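Local coordinates for protein SSD1 (Saccharomyces cerevisiae S288C, PDB 7AM1) that binds untranslated regions of mRNA and represses translation as a non-enzymatic RNase II-family pseudonuclease, and is implicated in control of the G1 phase, at residues Ala368-Gly373 / Ser475-Leu480; Val375-Leu380 / Thr661-Arg666. One frame throughout, in Å; residues are numbered along the deposited sequence.

Interaction 1: residues Ala368-Gly373 / Ser475-Leu480; sequences AISELG and SNILSL
Ala368 and Ser370 turn their peptide groups toward Asn476, Leu478 and Leu480 in a short parallel ladder. Ala368 N donates to Asn476 O over 2.8 Å and Leu478 N to Ala368 O over 2.9 Å. Ser370 N then reaches Leu478 O with an almost straight N-H (169°), and Leu480 N completes the series on Ser370 O at 3.2 Å. Ile369, between them, turns its N-H the other way, to Phe378 in the adjoining strand.

The apolar contacts fall on two faces. On one, Ile477 lies alongside the small methyl of Ala368: CG1, anti to the backbone N (chi1 -178°), comes within 4.1 Å of Ala368 CB, while Ile477 CD1 reaches along to Ser370 CB at 4.0 Å. On the other, Ile369 CG2 meets Leu480 CD2 at 3.8 Å, the side chains crossing at about a right angle, and both also touch Ile549 of helix 544-568. Leu480 CD1 also rests on the aliphatic CG of Glu371.

Polar side chains gather at the ladder's end, where Ser479 OG caps Gln482 N and Ser370 OG bonds weakly to Leu478 O. The result is a parallel outer strand of the RNB-domain sheet that runs directly into an N-capped helix, 480-488.

Interaction 2: residues Val375-Leu380 / Thr661-Arg666; sequences VSEFAL and TAPMRR
Thr661 meets Glu377 through its backbone: its carbonyl O stands 4.2 Å from Glu377 CG, while its hydroxyl bonds to Asn557 and its side chain packs on Val556 of helix 544-568. Ala662 comes next, small enough for the carboxylate to settle against its main chain, with Glu377 CD 3.6 Å from Ala662 CA. The methyl of Ala662 also packs on one face of each guanidinium, Arg665 toward the rim and Arg666 over the centre. Pro663 has no N-H to offer, yet its ring CD lies 3.3 Å from Glu377 OE1, and its fixed phi suits the tight turn in which Ala662 O accepts from both Arg665 N and Arg666 N.

Met664 supplies the strong link. Its N-H meets the syn side of Glu377 OE1 from somewhat above the carboxylate plane (2.8 Å, 159°), while Met664 CG touches Glu377 CB at 3.6 Å as the two side chains slide past each other in opposite directions. Glu377 chi1 of 61° places CG between the backbone N and the carbonyl carbon, and the extended chain beyond carries the carboxylate to the Ala662-Met664 backbone. Met664 CG also meets Val375 CG2 at 4.1 Å, and Leu438 adds to this apolar cluster. Arg665 crosses Glu377, its NE making a long salt bridge of 3.9 Å to OE2, carboxylate and guanidinium planes 84° apart; Trp374 NE1 bonds to OE2 as well. Asp530 is the stronger partner of Arg665 and also pairs with Arg666, as does Asp669. The Thr-Ala-Pro-Met-Arg-Arg run matches the signature loop of RNase II-family domains, here held to the RNB sheet of a pseudonuclease.

Overall arrangement
Interactions 1 and 2 lie about 11 Å apart, centre to centre, in the same RNB domain, and they meet through adjacent antiparallel strands, 367-370 and 378-384. Ile369 N lies 2.9 Å from Phe378 O, and Ile369 O receives the hydroxyl of Ser376, joining the two directly. Interaction 1 is partly buried at the sheet margin and depends on repetitive main-chain bonding with modest apolar packing. Interaction 2 is buried, and its second partner has no regular structure; one acidic side chain, Glu377, with a single apolar pair beside it, makes most of the contact in place of a main-chain ladder. Helix 544-568 packs on side chains from both contacts.

Interaction 1: residues Ala368-Gly373 / Ser475-Leu480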
ATOM      1  N   ALA A 368     -23.711  16.212  -2.360  1.00 45.45           N
ATOM      2  CA  ALA A 368     -23.122  14.963  -1.913  1.00 45.25           C
ATOM      3  C   ALA A 368     -22.038  14.558  -2.900  1.00 44.12           C
ATOM      4  O   ALA A 368     -22.182  14.757  -4.109  1.00 44.33           O
ATOM      5  CB  ALA A 368     -24.188  13.875  -1.811  1.00 46.35           C
ATOM      6  N   ILE A 369     -20.937  14.025  -2.380  1.00 42.78           N
ATOM      7  CA  ILE A 369     -19.835  13.537  -3.204  1.00 43.49           C
ATOM      8  C   ILE A 369     -19.953  12.027  -3.338  1.00 43.04           C
ATOM      9  O   ILE A 369     -20.042  11.308  -2.335  1.00 40.96           O
ATOM     10  CB  ILE A 369     -18.470  13.933  -2.612  1.00 44.91           C
ATOM     11  CG1 ILE A 369     -18.415  15.447  -2.380  1.00 48.37           C
ATOM     12  CG2 ILE A 369     -17.338  13.458  -3.511  1.00 44.68           C
ATOM     13  CD1 ILE A 369     -18.350  16.265  -3.660  1.00 51.06           C
ATOM     14  N   SER A 370     -19.957  11.548  -4.576  1.00 47.95           N
ATOM     15  CA  SER A 370     -19.975  10.125  -4.864  1.00 50.17           C
ATOM     16  C   SER A 370     -18.638   9.706  -5.458  1.00 47.55           C
ATOM     17  O   SER A 370     -17.981  10.472  -6.170  1.00 47.29           O
ATOM     18  CB  SER A 370     -21.112   9.765  -5.825  1.00 54.95           C
ATOM     19  OG  SER A 370     -20.894  10.322  -7.108  1.00 57.14           O
ATOM     20  N   GLU A 371     -18.242   8.478  -5.154  1.00 43.70           N
ATOM     21  CA  GLU A 371     -17.021   7.888  -5.682  1.00 42.67           C
ATOM     22  C   GLU A 371     -17.405   6.715  -6.572  1.00 44.17           C
ATOM     23  O   GLU A 371     -18.309   5.940  -6.240  1.00 43.74           O
ATOM     24  CB  GLU A 371     -16.101   7.461  -4.532  1.00 42.68           C
ATOM     25  CG  GLU A 371     -15.596   8.658  -3.706  1.00 43.06           C
ATOM     26  CD  GLU A 371     -14.928   8.274  -2.389  1.00 43.12           C
ATOM     27  OE1 GLU A 371     -15.636   7.836  -1.448  1.00 41.87           O
ATOM     28  OE2 GLU A 371     -13.691   8.436  -2.289  1.00 43.57           O
ATOM     29  N   LEU A 372     -16.746   6.611  -7.723  1.00 47.73           N
ATOM     30  CA  LEU A 372     -17.108   5.602  -8.711  1.00 53.44           C
ATOM     31  C   LEU A 372     -17.198   4.215  -8.097  1.00 54.00           C
ATOM     32  O   LEU A 372     -16.239   3.726  -7.493  1.00 53.17           O
ATOM     33  CB  LEU A 372     -16.084   5.598  -9.847  1.00 56.78           C
ATOM     34  CG  LEU A 372     -16.536   4.912 -11.134  1.00 61.32           C
ATOM     35  CD1 LEU A 372     -16.021   5.601 -12.372  1.00 61.84           C
ATOM     36  CD2 LEU A 372     -16.038   3.456 -11.080  1.00 63.65           C
ATOM     37  N   GLY A 373     -18.355   3.579  -8.273  1.00 56.20           N
ATOM     38  CA  GLY A 373     -18.580   2.236  -7.788  1.00 57.10           C
ATOM     39  C   GLY A 373     -18.922   2.140  -6.322  1.00 56.35           C
ATOM     40  O   GLY A 373     -19.119   1.026  -5.819  1.00 56.50           O
ATOM     41  N   SER A 475     -28.944  18.980  -2.377  1.00 50.79           N
ATOM     42  CA  SER A 475     -29.514  19.554  -3.585  1.00 52.38           C
ATOM     43  C   SER A 475     -28.906  18.947  -4.836  1.00 53.07           C
ATOM     44  O   SER A 475     -29.557  18.928  -5.887  1.00 53.90           O
ATOM     45  CB  SER A 475     -29.309  21.070  -3.596  1.00 52.79           C
ATOM     46  OG  SER A 475     -30.103  21.683  -2.599  1.00 53.97           O
ATOM     47  N   ASN A 476     -27.675  18.452  -4.736  1.00 51.98           N
ATOM     48  CA  ASN A 476     -26.957  17.920  -5.881  1.00 51.82           C
ATOM     49  C   ASN A 476     -26.061  16.785  -5.415  1.00 49.31           C
ATOM     50  O   ASN A 476     -25.730  16.671  -4.233  1.00 47.21           O
ATOM     51  CB  ASN A 476     -26.123  19.007  -6.567  1.00 52.67           C
ATOM     52  CG  ASN A 476     -26.976  20.121  -7.128  1.00 55.31           C
ATOM     53  OD1 ASN A 476     -27.100  21.192  -6.529  1.00 59.59           O
ATOM     54  ND2 ASN A 476     -27.578  19.872  -8.281  1.00 52.92           N
ATOM     55  N   ILE A 477     -25.673  15.939  -6.363  1.00 49.44           N
ATOM     56  CA  ILE A 477     -24.688  14.893  -6.124  1.00 49.25           C
ATOM     57  C   ILE A 477     -23.713  14.910  -7.291  1.00 51.07           C
ATOM     58  O   ILE A 477     -24.129  14.836  -8.454  1.00 50.94           O
ATOM     59  CB  ILE A 477     -25.329  13.504  -5.962  1.00 48.92           C
ATOM     60  CG1 ILE A 477     -24.246  12.465  -5.661  1.00 48.66           C
ATOM     61  CG2 ILE A 477     -26.124  13.118  -7.198  1.00 49.57           C
ATOM     62  CD1 ILE A 477     -24.780  11.200  -5.020  1.00 49.73           C
ATOM     63  N   LEU A 478     -22.425  15.040  -6.981  1.00 54.77           N
ATOM     64  CA  LEU A 478     -21.360  15.057  -7.973  1.00 57.72           C
ATOM     65  C   LEU A 478     -20.397  13.912  -7.704  1.00 54.97           C
ATOM     66  O   LEU A 478     -20.049  13.643  -6.549  1.00 54.77           O
ATOM     67  CB  LEU A 478     -20.576  16.376  -7.947  1.00 62.31           C
ATOM     68  CG  LEU A 478     -21.210  17.612  -8.579  1.00 68.34           C
ATOM     69  CD1 LEU A 478     -20.329  18.824  -8.322  1.00 70.38           C
ATOM     70  CD2 LEU A 478     -21.427  17.411 -10.068  1.00 70.44           C
ATOM     71  N   SER A 479     -19.969  13.241  -8.770  1.00 51.01           N
ATOM     72  CA  SER A 479     -18.843  12.332  -8.663  1.00 47.51           C
ATOM     73  C   SER A 479     -17.543  13.126  -8.702  1.00 45.47           C
ATOM     74  O   SER A 479     -17.496  14.262  -9.182  1.00 43.95           O
ATOM     75  CB  SER A 479     -18.843  11.311  -9.800  1.00 46.73           C
ATOM     76  OG  SER A 479     -18.564  11.952 -11.029  1.00 46.02           O
ATOM     77  N   LEU A 480     -16.474  12.507  -8.197  1.00 46.78           N
ATOM     78  CA  LEU A 480     -15.165  13.145  -8.262  1.00 49.22           C
ATOM     79  C   LEU A 480     -14.761  13.415  -9.704  1.00 52.42           C
ATOM     80  O   LEU A 480     -14.073  14.402  -9.981  1.00 51.61           O
ATOM     81  CB  LEU A 480     -14.117  12.277  -7.565  1.00 48.57           C
ATOM     82  CG  LEU A 480     -14.247  12.176  -6.043  1.00 48.60           C
ATOM     83  CD1 LEU A 480     -13.238  11.184  -5.480  1.00 47.88           C
ATOM     84  CD2 LEU A 480     -14.065  13.541  -5.392  1.00 49.11           C
TER

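Interaction 2: residues Val375-Leu380 / Thr661-Arg666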
ATOM      1  N   VAL A 375     -20.772   4.233  -2.598  1.00 53.58           N
ATOM      2  CA  VAL A 375     -21.880   5.060  -2.135  1.00 51.71           C
ATOM      3  C   VAL A 375     -21.428   6.509  -2.002  1.00 47.55           C
ATOM      4  O   VAL A 375     -20.293   6.854  -2.352  1.00 45.55           O
ATOM      5  CB  VAL A 375     -22.427   4.533  -0.794  1.00 52.96           C
ATOM      6  CG1 VAL A 375     -22.901   3.098  -0.946  1.00 53.99           C
ATOM      7  CG2 VAL A 375     -21.363   4.633   0.292  1.00 52.39           C
ATOM      8  N   SER A 376     -22.329   7.372  -1.535  1.00 47.19           N
ATOM      9  CA  SER A 376     -21.994   8.729  -1.119  1.00 45.21           C
ATOM     10  C   SER A 376     -22.111   8.805   0.398  1.00 43.27           C
ATOM     11  O   SER A 376     -23.196   8.596   0.953  1.00 43.92           O
ATOM     12  CB  SER A 376     -22.914   9.756  -1.776  1.00 46.43           C
ATOM     13  OG  SER A 376     -22.706  11.045  -1.226  1.00 44.68           O
ATOM     14  N   GLU A 377     -21.000   9.084   1.068  1.00 39.79           N
ATOM     15  CA  GLU A 377     -21.013   9.190   2.518  1.00 40.29           C
ATOM     16  C   GLU A 377     -20.548  10.548   3.022  1.00 39.72           C
ATOM     17  O   GLU A 377     -20.506  10.755   4.240  1.00 38.76           O
ATOM     18  CB  GLU A 377     -20.161   8.074   3.146  1.00 40.80           C
ATOM     19  CG  GLU A 377     -18.687   8.047   2.772  1.00 41.27           C
ATOM     20  CD  GLU A 377     -17.995   6.810   3.333  1.00 42.80           C
ATOM     21  OE1 GLU A 377     -18.251   6.486   4.509  1.00 44.24           O
ATOM     22  OE2 GLU A 377     -17.210   6.153   2.611  1.00 44.29           O
ATOM     23  N   PHE A 378     -20.233  11.482   2.129  1.00 42.24           N
ATOM     24  CA  PHE A 378     -19.714  12.790   2.500  1.00 42.86           C
ATOM     25  C   PHE A 378     -20.367  13.840   1.619  1.00 42.36           C
ATOM     26  O   PHE A 378     -20.521  13.635   0.413  1.00 42.15           O
ATOM     27  CB  PHE A 378     -18.198  12.832   2.340  1.00 42.91           C
ATOM     28  CG  PHE A 378     -17.574  14.124   2.767  1.00 42.66           C
ATOM     29  CD1 PHE A 378     -17.390  14.399   4.108  1.00 43.81           C
ATOM     30  CD2 PHE A 378     -17.135  15.045   1.831  1.00 41.61           C
ATOM     31  CE1 PHE A 378     -16.799  15.573   4.512  1.00 44.53           C
ATOM     32  CE2 PHE A 378     -16.538  16.216   2.233  1.00 42.25           C
ATOM     33  CZ  PHE A 378     -16.369  16.478   3.575  1.00 43.45           C
ATOM     34  N   ALA A 379     -20.768  14.953   2.230  1.00 42.02           N
ATOM     35  CA  ALA A 379     -21.419  16.040   1.517  1.00 41.60           C
ATOM     36  C   ALA A 379     -20.902  17.366   2.057  1.00 42.28           C
ATOM     37  O   ALA A 379     -20.423  17.453   3.191  1.00 41.83           O
ATOM     38  CB  ALA A 379     -22.944  15.952   1.644  1.00 42.02           C
ATOM     39  N   LEU A 380     -21.021  18.408   1.235  1.00 42.31           N
ATOM     40  CA  LEU A 380     -20.481  19.712   1.577  1.00 42.93           C
ATOM     41  C   LEU A 380     -21.461  20.813   1.213  1.00 41.46           C
ATOM     42  O   LEU A 380     -22.288  20.657   0.309  1.00 40.67           O
ATOM     43  CB  LEU A 380     -19.177  20.003   0.817  1.00 45.95           C
ATOM     44  CG  LEU A 380     -17.889  19.276   1.169  1.00 49.25           C
ATOM     45  CD1 LEU A 380     -16.862  19.541   0.072  1.00 49.24           C
ATOM     46  CD2 LEU A 380     -17.379  19.725   2.530  1.00 50.83           C
ATOM     47  N   THR A 661     -14.341  10.335   8.629  1.00 35.52           N
ATOM     48  CA  THR A 661     -15.015  10.750   7.404  1.00 36.26           C
ATOM     49  C   THR A 661     -15.460   9.602   6.498  1.00 37.96           C
ATOM     50  O   THR A 661     -15.992   9.873   5.416  1.00 38.86           O
ATOM     51  CB  THR A 661     -14.099  11.687   6.586  1.00 37.67           C
ATOM     52  OG1 THR A 661     -12.773  11.139   6.518  1.00 39.22           O
ATOM     53  CG2 THR A 661     -14.042  13.094   7.200  1.00 37.15           C
ATOM     54  N   ALA A 662     -15.273   8.340   6.887  1.00 37.55           N
ATOM     55  CA  ALA A 662     -15.594   7.210   6.008  1.00 37.54           C
ATOM     56  C   ALA A 662     -16.177   6.046   6.804  1.00 38.35           C
ATOM     57  O   ALA A 662     -15.670   4.922   6.756  1.00 38.07           O
ATOM     58  CB  ALA A 662     -14.355   6.777   5.223  1.00 35.13           C
ATOM     59  N   PRO A 663     -17.285   6.277   7.517  1.00 39.90           N
ATOM     60  CA  PRO A 663     -17.901   5.185   8.292  1.00 40.46           C
ATOM     61  C   PRO A 663     -18.528   4.090   7.443  1.00 41.23           C
ATOM     62  O   PRO A 663     -18.789   3.002   7.972  1.00 41.41           O
ATOM     63  CB  PRO A 663     -18.963   5.914   9.127  1.00 41.36           C
ATOM     64  CG  PRO A 663     -19.356   7.074   8.251  1.00 40.66           C
ATOM     65  CD  PRO A 663     -18.052   7.531   7.635  1.00 39.82           C
ATOM     66  N   MET A 664     -18.790   4.328   6.158  1.00 41.68           N
ATOM     67  CA  MET A 664     -19.354   3.281   5.317  1.00 41.52           C
ATOM     68  C   MET A 664     -18.323   2.243   4.891  1.00 39.42           C
ATOM     69  O   MET A 664     -18.715   1.188   4.381  1.00 39.62           O
ATOM     70  CB  MET A 664     -20.007   3.883   4.071  1.00 44.87           C
ATOM     71  CG  MET A 664     -21.154   4.840   4.365  1.00 49.63           C
ATOM     72  SD  MET A 664     -22.540   4.042   5.201  1.00 54.08           S
ATOM     73  CE  MET A 664     -23.377   3.262   3.827  1.00 55.27           C
ATOM     74  N   ARG A 665     -17.025   2.508   5.080  1.00 37.40           N
ATOM     75  CA  ARG A 665     -15.988   1.564   4.681  1.00 37.73           C
ATOM     76  C   ARG A 665     -14.934   1.293   5.745  1.00 36.83           C
ATOM     77  O   ARG A 665     -14.114   0.389   5.546  1.00 38.08           O
ATOM     78  CB  ARG A 665     -15.279   2.047   3.402  1.00 37.11           C
ATOM     79  CG  ARG A 665     -14.792   3.497   3.427  1.00 36.64           C
ATOM     80  CD  ARG A 665     -14.073   3.840   2.129  1.00 35.41           C
ATOM     81  NE  ARG A 665     -13.449   5.157   2.143  1.00 34.87           N
ATOM     82  CZ  ARG A 665     -12.228   5.408   2.612  1.00 35.71           C
ATOM     83  NH1 ARG A 665     -11.491   4.436   3.139  1.00 35.32           N
ATOM     84  NH2 ARG A 665     -11.750   6.646   2.568  1.00 36.02           N
ATOM     85  N   ARG A 666     -14.933   2.023   6.860  1.00 35.91           N
ATOM     86  CA  ARG A 666     -13.981   1.820   7.946  1.00 36.22           C
ATOM     87  C   ARG A 666     -14.734   1.656   9.259  1.00 37.17           C
ATOM     88  O   ARG A 666     -15.533   2.522   9.633  1.00 38.31           O
ATOM     89  CB  ARG A 666     -13.009   2.997   8.056  1.00 36.59           C
ATOM     90  CG  ARG A 666     -12.270   3.329   6.779  1.00 36.20           C
ATOM     91  CD  ARG A 666     -11.153   4.339   7.054  1.00 36.02           C
ATOM     92  NE  ARG A 666     -11.675   5.596   7.599  1.00 36.18           N
ATOM     93  CZ  ARG A 666     -11.382   6.813   7.136  1.00 35.53           C
ATOM     94  NH1 ARG A 666     -10.556   6.966   6.108  1.00 35.90           N
ATOM     95  NH2 ARG A 666     -11.918   7.885   7.709  1.00 36.10           N
TER